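PDB 5XHB: nisin immunity protein from Lactococcus lactis subsp. lactis, which takes part, as a lipoprotein of the cell membrane, in immunity against exogenously supplied nisin. Local coordinates for residues Tyr27-Lys32 against Lys104-Gln109; Tyr47-Val52 against Thr69-Asn74. All blocks are in the same frame, centred on the assembly; numbering follows the deposited sequence.

Contact 1 of 2, residues Tyr27-Lys32 against Lys104-Gln109. With SO4 (sulfate ion), chain B.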
# COMPACT_ATOMS: atom_id res chain seq x y z
N TYR A 27 -2.95 9.04 -12.84
CA TYR A 27 -3.80 8.02 -12.23
C TYR A 27 -2.98 6.86 -11.70
O TYR A 27 -1.83 6.68 -12.11
CB TYR A 27 -4.78 7.44 -13.26
CG TYR A 27 -5.76 8.40 -13.86
CD1 TYR A 27 -7.01 8.60 -13.29
CD2 TYR A 27 -5.45 9.08 -15.04
CE1 TYR A 27 -7.92 9.46 -13.85
CE2 TYR A 27 -6.36 9.95 -15.62
CZ TYR A 27 -7.59 10.14 -15.01
OH TYR A 27 -8.49 11.00 -15.59
N PHE A 28 -3.58 6.03 -10.86
CA PHE A 28 -2.98 4.72 -10.61
C PHE A 28 -4.01 3.60 -10.71
O PHE A 28 -5.21 3.80 -10.53
CB PHE A 28 -2.26 4.67 -9.26
CG PHE A 28 -3.16 4.73 -8.03
CD1 PHE A 28 -3.79 5.90 -7.65
CD2 PHE A 28 -3.30 3.61 -7.21
CE1 PHE A 28 -4.59 5.95 -6.50
CE2 PHE A 28 -4.08 3.64 -6.06
CZ PHE A 28 -4.72 4.81 -5.70
N VAL A 29 -3.54 2.40 -11.06
CA VAL A 29 -4.40 1.22 -11.01
C VAL A 29 -4.53 0.76 -9.56
O VAL A 29 -3.53 0.48 -8.89
CB VAL A 29 -3.84 0.06 -11.85
CG1 VAL A 29 -4.90 -1.04 -12.01
CG2 VAL A 29 -3.39 0.57 -13.23
N THR A 30 -5.77 0.66 -9.09
CA THR A 30 -6.05 0.24 -7.73
C THR A 30 -6.21 -1.27 -7.63
O THR A 30 -6.25 -1.97 -8.64
CB THR A 30 -7.34 0.84 -7.19
OG1 THR A 30 -8.44 0.21 -7.85
CG2 THR A 30 -7.40 2.35 -7.43
N ASP A 31 -6.36 -1.75 -6.40
CA ASP A 31 -6.61 -3.17 -6.15
C ASP A 31 -8.12 -3.45 -6.05
O ASP A 31 -8.53 -4.53 -5.62
CB ASP A 31 -5.92 -3.61 -4.86
CG ASP A 31 -5.72 -5.14 -4.80
OD1 ASP A 31 -5.37 -5.73 -5.84
OD2 ASP A 31 -5.91 -5.72 -3.71
N LYS A 32 -8.94 -2.46 -6.42
CA LYS A 32 -10.40 -2.61 -6.42
C LYS A 32 -10.88 -3.28 -7.70
O LYS A 32 -10.94 -2.64 -8.75
CB LYS A 32 -11.08 -1.25 -6.28
CG LYS A 32 -10.74 -0.52 -4.99
CD LYS A 32 -11.58 -1.05 -3.80
CE LYS A 32 -11.22 -0.28 -2.52
NZ LYS A 32 -12.18 -0.46 -1.38
N LYS A 104 -5.50 1.05 -1.85
CA LYS A 104 -4.26 0.34 -2.20
C LYS A 104 -4.10 0.20 -3.70
O LYS A 104 -5.09 0.06 -4.43
CB LYS A 104 -4.23 -1.04 -1.52
CG LYS A 104 -4.10 -0.94 0.01
CD LYS A 104 -4.25 -2.26 0.76
CE LYS A 104 -3.93 -2.03 2.25
NZ LYS A 104 -4.16 -3.21 3.13
N ALA A 105 -2.86 0.24 -4.17
CA ALA A 105 -2.57 0.02 -5.57
C ALA A 105 -2.73 -1.46 -5.88
O ALA A 105 -2.73 -2.30 -4.97
CB ALA A 105 -1.15 0.50 -5.93
N LEU A 106 -2.86 -1.76 -7.17
CA LEU A 106 -2.98 -3.12 -7.67
C LEU A 106 -1.94 -4.05 -7.05
O LEU A 106 -0.75 -3.72 -7.04
CB LEU A 106 -2.83 -3.11 -9.20
CG LEU A 106 -2.93 -4.48 -9.88
CD1 LEU A 106 -4.32 -5.06 -9.67
CD2 LEU A 106 -2.59 -4.37 -11.36
N ARG A 107 -2.38 -5.20 -6.56
CA ARG A 107 -1.48 -6.20 -5.99
C ARG A 107 -1.08 -7.25 -7.03
O ARG A 107 -1.93 -7.88 -7.65
CB ARG A 107 -2.12 -6.89 -4.78
CG ARG A 107 -2.45 -5.96 -3.61
CD ARG A 107 -1.27 -5.07 -3.28
NE ARG A 107 -1.33 -4.52 -1.92
CZ ARG A 107 -1.16 -3.23 -1.64
NH1 ARG A 107 -0.96 -2.36 -2.63
NH2 ARG A 107 -1.19 -2.81 -0.38
N LEU A 108 0.22 -7.44 -7.18
CA LEU A 108 0.79 -8.43 -8.09
C LEU A 108 0.31 -9.84 -7.76
O LEU A 108 0.10 -10.67 -8.65
CB LEU A 108 2.31 -8.35 -8.01
CG LEU A 108 3.20 -8.22 -9.23
CD1 LEU A 108 2.60 -7.30 -10.29
CD2 LEU A 108 4.55 -7.71 -8.76
N GLN A 109 0.11 -10.09 -6.47
CA GLN A 109 -0.26 -11.41 -5.97
C GLN A 109 -1.60 -11.88 -6.51
O GLN A 109 -1.87 -13.07 -6.52
CB GLN A 109 -0.30 -11.41 -4.44
CG GLN A 109 1.08 -11.33 -3.77
CD GLN A 109 1.68 -9.92 -3.76
OE1 GLN A 109 1.02 -8.94 -4.12
NE2 GLN A 109 2.93 -9.83 -3.33
S SO4 B . -0.30 0.97 -1.08
O1 SO4 B . -1.08 2.17 -0.71
O2 SO4 B . -0.49 -0.07 -0.08
O3 SO4 B . -0.73 0.46 -2.38
O4 SO4 B . 1.10 1.38 -1.13
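Asp31 holds CG anti to its backbone N (chi1 -159°) and Arg107 holds CG beside its own (chi1 -62°), which sets the carboxylate against the root of the arginine, the two side chains crossing at about a right angle. Arg107 N donates to Asp31 OD1 at 3.1 Å, approaching from well above the carboxylate plane, while Asp31 OD2 lies against Arg107 CG at 3.5 Å. Asn110 ND2 gives OD1 a second donor. The guanidinium serves other partners: NE forms a salt bridge with Asp120, which also pairs with Lys104, and NH1 and NH2 reach a sulfate ion, probably from the crystallisation liquor. Sulfate O3 accepts from both Ala105 N and Arg107 NH1, each at 2.8 Å. Tyr134, in strand 131-134, and Leu207 and Thr208, before strand 210-215, also bond the sulfate. Between the backbones, Leu106 N donates to Val29 O (2.9 Å) and Asp31 N to Lys104 O (3.0 Å). Phe28 turns its ring edge to Ala105 CA, and the side chains of Val29 and Leu106 lie side by side, CG1 4.1 Å from Leu106 CB. The arrangement is an isolated beta bridge, Thr30 with Ala105, tying the loop after strand 90-96 to strand 25-33 where the chain turns a corner.

Contact 2 of 2, residues Tyr47-Val52 against Thr69-Asn74; sequences YKLLIV and TLVLNN
Lys48 and Leu72 exchange two backbone hydrogen bonds, Lys48 N to Leu72 O at 2.8 Å and Leu72 N to Lys48 O at 2.7 Å, and Leu50 and Leu70 repeat the exchange, with Leu70 N to Leu50 O also at 2.7 Å. These are the hydrogen-bonded pairs of a regular antiparallel pairing, the short strand axes 163° apart, between strands 39-53 and 67-78, neighbours in the larger antiparallel sheet of the chain. The non-hydrogen-bonded pair Leu49 with Val71 lies between them, and Tyr47 with Asn73 and Ile51 with Thr69 flank them; CA-H groups add weaker contacts to carbonyl oxygens, such as Leu49 CA to Leu70 O at 3.3 Å. The two faces differ in character. Leu50, Leu70 and Leu72 are buried on one, where Leu50 CD1 meets Leu72 CD1 at 3.8 Å and Tyr17 and Phe111 from loops cover parts of it; Lys48, itself exposed, shares this face, its CG beside Leu72 CD1 before the chain leads away. The other face, carrying Tyr47, Leu49 and Val71, is more open to solvent. There Leu49 CD1 rests between Thr69 CG2 and Val71 CG2, 3.8 Å from the former. Tyr47 CG is anti to the backbone N (chi1 -176°); the ring and Val71 meet obliquely, Tyr47 CE2 lying 3.3 Å from Val71 CG1.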
# COMPACT_ATOMS: atom_id res chain seq x y z
N TYR A 47 -2.90 -1.35 -25.52
CA TYR A 47 -2.44 -2.67 -25.14
C TYR A 47 -0.99 -2.58 -24.69
O TYR A 47 -0.13 -2.13 -25.44
CB TYR A 47 -2.58 -3.65 -26.32
CG TYR A 47 -2.23 -5.08 -26.01
CD1 TYR A 47 -0.91 -5.51 -26.02
CD2 TYR A 47 -3.22 -6.01 -25.70
CE1 TYR A 47 -0.58 -6.83 -25.74
CE2 TYR A 47 -2.90 -7.33 -25.42
CZ TYR A 47 -1.58 -7.73 -25.44
OH TYR A 47 -1.24 -9.03 -25.16
N LYS A 48 -0.72 -3.00 -23.46
CA LYS A 48 0.63 -2.96 -22.94
C LYS A 48 0.95 -4.24 -22.17
O LYS A 48 0.18 -4.67 -21.33
CB LYS A 48 0.81 -1.73 -22.04
CG LYS A 48 2.17 -1.63 -21.36
CD LYS A 48 3.30 -1.39 -22.36
CE LYS A 48 4.53 -0.80 -21.67
NZ LYS A 48 5.76 -0.89 -22.51
N LEU A 49 2.08 -4.85 -22.48
CA LEU A 49 2.50 -6.03 -21.74
C LEU A 49 3.66 -5.69 -20.83
O LEU A 49 4.65 -5.11 -21.26
CB LEU A 49 2.88 -7.17 -22.70
CG LEU A 49 3.23 -8.48 -22.00
CD1 LEU A 49 2.63 -9.67 -22.73
CD2 LEU A 49 4.74 -8.64 -21.91
N LEU A 50 3.52 -6.05 -19.56
CA LEU A 50 4.59 -5.85 -18.60
C LEU A 50 4.95 -7.17 -17.97
O LEU A 50 4.09 -8.01 -17.73
CB LEU A 50 4.18 -4.85 -17.50
CG LEU A 50 3.86 -3.41 -17.95
CD1 LEU A 50 3.49 -2.56 -16.75
CD2 LEU A 50 5.05 -2.81 -18.67
N ILE A 51 6.24 -7.35 -17.69
CA ILE A 51 6.73 -8.52 -16.99
C ILE A 51 7.32 -8.09 -15.66
O ILE A 51 8.25 -7.29 -15.63
CB ILE A 51 7.79 -9.27 -17.81
CG1 ILE A 51 7.22 -9.68 -19.17
CG2 ILE A 51 8.30 -10.48 -17.04
CD1 ILE A 51 8.24 -10.39 -20.08
N VAL A 52 6.77 -8.60 -14.56
CA VAL A 52 7.14 -8.07 -13.25
C VAL A 52 7.68 -9.14 -12.30
O VAL A 52 7.02 -10.13 -12.02
CB VAL A 52 5.95 -7.39 -12.55
CG1 VAL A 52 6.45 -6.51 -11.42
CG2 VAL A 52 5.16 -6.56 -13.55
N THR A 69 3.32 -12.01 -15.65
CA THR A 69 3.11 -11.25 -16.87
C THR A 69 1.76 -10.57 -16.82
O THR A 69 0.74 -11.21 -16.56
CB THR A 69 3.18 -12.15 -18.12
OG1 THR A 69 4.44 -12.85 -18.13
CG2 THR A 69 3.05 -11.32 -19.38
N LEU A 70 1.76 -9.26 -17.03
CA LEU A 70 0.52 -8.49 -17.01
C LEU A 70 0.20 -7.95 -18.38
O LEU A 70 1.03 -7.29 -19.02
CB LEU A 70 0.62 -7.34 -16.02
CG LEU A 70 0.93 -7.66 -14.57
CD1 LEU A 70 1.00 -6.35 -13.80
CD2 LEU A 70 -0.12 -8.60 -13.97
N VAL A 71 -1.01 -8.22 -18.84
CA VAL A 71 -1.49 -7.56 -20.04
C VAL A 71 -2.48 -6.45 -19.65
O VAL A 71 -3.57 -6.73 -19.13
CB VAL A 71 -2.16 -8.56 -21.00
CG1 VAL A 71 -2.89 -7.83 -22.11
CG2 VAL A 71 -1.09 -9.49 -21.57
N LEU A 72 -2.07 -5.20 -19.88
CA LEU A 72 -2.89 -4.03 -19.60
C LEU A 72 -3.63 -3.64 -20.87
O LEU A 72 -3.02 -3.37 -21.90
CB LEU A 72 -2.02 -2.85 -19.13
CG LEU A 72 -0.87 -3.20 -18.19
CD1 LEU A 72 -0.06 -1.95 -17.85
CD2 LEU A 72 -1.41 -3.83 -16.95
N ASN A 73 -4.95 -3.62 -20.80
CA ASN A 73 -5.74 -3.55 -22.02
C ASN A 73 -7.01 -2.72 -21.88
O ASN A 73 -7.99 -3.20 -21.30
CB ASN A 73 -6.09 -4.97 -22.47
CG ASN A 73 -6.62 -5.03 -23.89
OD1 ASN A 73 -6.40 -4.11 -24.70
ND2 ASN A 73 -7.30 -6.12 -24.20
N ASN A 74 -6.95 -1.49 -22.39
CA ASN A 74 -8.07 -0.57 -22.48
C ASN A 74 -8.51 0.03 -21.16
O ASN A 74 -8.33 -0.58 -20.11
CB ASN A 74 -9.27 -1.23 -23.13
CG ASN A 74 -8.93 -1.85 -24.46
OD1 ASN A 74 -8.04 -1.37 -25.16
ND2 ASN A 74 -9.61 -2.93 -24.82

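How the contacts relate
The two contacts lie about 14 Å apart, centre to centre, and reach the same antiparallel sheet. Along the chain contact 2 is nested inside contact 1: strand 25-33 leads into strand 39-53, strand 67-78 returns beside it, and after strand 90-96 the chain comes back as the loop 104-109. In the sheet, strands 90-96 and 83-87 separate strand 25-33 from strand 67-78. The loop bridges this distance, since Leu108 CD2 packs on Val52 CG1 at 3.5 Å and Leu108 CD1 on Leu70 CD1 at 4.0 Å. One segment thus fastens to strand 25-33 and lies on the leucine-rich face of contact 2, covering part of the sheet's buried side.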